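Local coordinates for motility-associated killing factor MakB (PDB 6W1W), which probably acts as one component of a three-component cytotoxin of Vibrio cholerae that resembles the alpha-pore-forming toxins, at residues A[286-289]-A[290-293]. Sequence-based numbering, arbitrary orientation.
Sequences LWQD and ELDK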
ATOM      1  N   LEU A 286       8.890   0.376 -18.545  1.00111.50           N
ATOM      2  CA  LEU A 286       8.908  -0.996 -19.041  1.00113.42           C
ATOM      3  C   LEU A 286       8.166  -1.106 -20.365  1.00120.22           C
ATOM      4  O   LEU A 286       8.660  -1.719 -21.320  1.00119.51           O
ATOM      5  CB  LEU A 286       8.301  -1.945 -18.008  1.00109.85           C
ATOM      6  CG  LEU A 286       8.277  -3.397 -18.484  1.00107.44           C
ATOM      7  CD1 LEU A 286       9.679  -3.798 -18.872  1.00109.48           C
ATOM      8  CD2 LEU A 286       7.718  -4.328 -17.418  1.00 99.77           C
ATOM      9  N   TRP A 287       6.967  -0.521 -20.438  1.00119.49           N
ATOM     10  CA  TRP A 287       6.250  -0.471 -21.706  1.00109.45           C
ATOM     11  C   TRP A 287       6.963   0.415 -22.722  1.00107.79           C
ATOM     12  O   TRP A 287       6.944   0.121 -23.923  1.00101.81           O
ATOM     13  CB  TRP A 287       4.831   0.047 -21.493  1.00 94.65           C
ATOM     14  CG  TRP A 287       3.942  -0.789 -20.631  1.00 84.37           C
ATOM     15  CD1 TRP A 287       3.374  -0.420 -19.446  1.00 98.41           C
ATOM     16  CD2 TRP A 287       3.480  -2.115 -20.901  1.00 81.74           C
ATOM     17  NE1 TRP A 287       2.594  -1.440 -18.957  1.00 92.05           N
ATOM     18  CE2 TRP A 287       2.643  -2.493 -19.833  1.00 87.89           C
ATOM     19  CE3 TRP A 287       3.698  -3.023 -21.940  1.00 87.39           C
ATOM     20  CZ2 TRP A 287       2.026  -3.738 -19.772  1.00 94.51           C
ATOM     21  CZ3 TRP A 287       3.083  -4.261 -21.880  1.00 95.38           C
ATOM     22  CH2 TRP A 287       2.260  -4.607 -20.802  1.00100.11           C
ATOM     23  N   GLN A 288       7.596   1.497 -22.261  1.00 97.11           N
ATOM     24  CA  GLN A 288       8.147   2.493 -23.175  1.00102.14           C
ATOM     25  C   GLN A 288       9.255   1.899 -24.036  1.00110.64           C
ATOM     26  O   GLN A 288       9.141   1.850 -25.266  1.00113.46           O
ATOM     27  CB  GLN A 288       8.644   3.712 -22.389  1.00114.41           C
ATOM     28  CG  GLN A 288       9.486   4.700 -23.194  1.00120.80           C
ATOM     29  CD  GLN A 288       8.780   5.227 -24.432  1.00124.36           C
ATOM     30  OE1 GLN A 288       7.552   5.298 -24.488  1.00111.68           O
ATOM     31  NE2 GLN A 288       9.563   5.598 -25.437  1.00123.45           N
ATOM     32  N   ASP A 289      10.338   1.426 -23.410  1.00122.88           N
ATOM     33  CA  ASP A 289      11.406   0.816 -24.194  1.00118.11           C
ATOM     34  C   ASP A 289      10.995  -0.526 -24.793  1.00101.75           C
ATOM     35  O   ASP A 289      11.755  -1.087 -25.588  1.00 95.89           O
ATOM     36  CB  ASP A 289      12.683   0.671 -23.354  1.00119.38           C
ATOM     37  CG  ASP A 289      12.501  -0.217 -22.137  1.00128.04           C
ATOM     38  OD1 ASP A 289      11.361  -0.644 -21.859  1.00137.77           O
ATOM     39  OD2 ASP A 289      13.512  -0.494 -21.457  1.00126.42           O
ATOM     40  N   GLU A 290       9.813  -1.043 -24.437  1.00101.45           N
ATOM     41  CA  GLU A 290       9.224  -2.160 -25.170  1.00107.99           C
ATOM     42  C   GLU A 290       8.562  -1.678 -26.455  1.00121.31           C
ATOM     43  O   GLU A 290       8.596  -2.370 -27.480  1.00121.57           O
ATOM     44  CB  GLU A 290       8.206  -2.888 -24.290  1.00116.43           C
ATOM     45  CG  GLU A 290       7.711  -4.203 -24.869  1.00121.05           C
ATOM     46  CD  GLU A 290       8.829  -5.209 -25.047  1.00123.40           C
ATOM     47  OE1 GLU A 290       9.722  -5.268 -24.173  1.00108.97           O
ATOM     48  OE2 GLU A 290       8.820  -5.930 -26.067  1.00131.85           O
ATOM     49  N   LEU A 291       7.947  -0.494 -26.411  1.00115.79           N
ATOM     50  CA  LEU A 291       7.430   0.123 -27.627  1.00111.32           C
ATOM     51  C   LEU A 291       8.563   0.536 -28.559  1.00110.00           C
ATOM     52  O   LEU A 291       8.443   0.414 -29.782  1.00101.28           O
ATOM     53  CB  LEU A 291       6.558   1.323 -27.265  1.00114.81           C
ATOM     54  CG  LEU A 291       6.204   2.315 -28.373  1.00101.77           C
ATOM     55  CD1 LEU A 291       5.159   1.734 -29.314  1.00 95.60           C
ATOM     56  CD2 LEU A 291       5.729   3.619 -27.757  1.00 96.60           C
ATOM     57  N   ASP A 292       9.673   1.027 -27.998  1.00102.88           N
ATOM     58  CA  ASP A 292      10.831   1.364 -28.822  1.00106.21           C
ATOM     59  C   ASP A 292      11.305   0.169 -29.636  1.00111.84           C
ATOM     60  O   ASP A 292      11.850   0.342 -30.731  1.00106.05           O
ATOM     61  CB  ASP A 292      11.975   1.887 -27.953  1.00119.98           C
ATOM     62  CG  ASP A 292      11.595   3.121 -27.165  1.00131.26           C
ATOM     63  OD1 ASP A 292      10.468   3.627 -27.355  1.00137.04           O
ATOM     64  OD2 ASP A 292      12.424   3.584 -26.352  1.00136.65           O
ATOM     65  N   LYS A 293      11.112  -1.049 -29.123  1.00117.35           N
ATOM     66  CA  LYS A 293      11.503  -2.231 -29.882  1.00113.50           C
ATOM     67  C   LYS A 293      10.550  -2.478 -31.044  1.00103.96           C
ATOM     68  O   LYS A 293      10.991  -2.768 -32.162  1.00103.15           O
ATOM     69  CB  LYS A 293      11.561  -3.459 -28.971  1.00119.86           C
ATOM     70  CG  LYS A 293      12.547  -3.359 -27.821  1.00116.32           C
ATOM     71  CD  LYS A 293      12.440  -4.587 -26.923  1.00113.14           C
ATOM     72  CE  LYS A 293      13.102  -4.358 -25.575  1.00104.71           C
ATOM     73  NZ  LYS A 293      12.729  -5.415 -24.598  1.00104.32           N
TER
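Gln288 and Asp292 meet one turn apart on the long helix 276-302, in a local contact between neighbouring turns that illustrates how one helix can carry polar side chains while a tryptophan faces the bundle. The amide of Gln288 meets the carboxylate with their planes turned 74° against each other; NE2 of Gln288 comes within 2.9 Å of OD1 of Asp292, but the angle is too poor for a hydrogen bond. A bend at chi2 (56°) folds the glutamine over toward the next turn. Beneath this pair two sound backbone bonds hold the turn, Asp292 N to Gln288 O at 2.9 Å and Leu291 N to Trp287 O at 2.8 Å. The helical pattern slackens at Glu290, whose N bonds only weakly to Leu286 O (3.4 Å), and again at Lys293, whose N makes a weak bond to Glu290 O, three residues back. The extended chain of Lys293 runs past the Asp289 carbonyl, CG lying 3.3 Å from Asp289 O, and its NZ forms a salt bridge of 3.0 Å with OE1 of Glu290, approaching from the syn side but 34° out of the carboxylate plane. Trp287 faces the bundle, edge-to-face with Tyr83 and against Phe80 of helix 69-90, while also touching Leu114 of helix 100-151 and Trp323 of helix 316-333; Glu290 and Lys293 lie against Leu5 of the N-terminal segment, far from the four-stranded sheet.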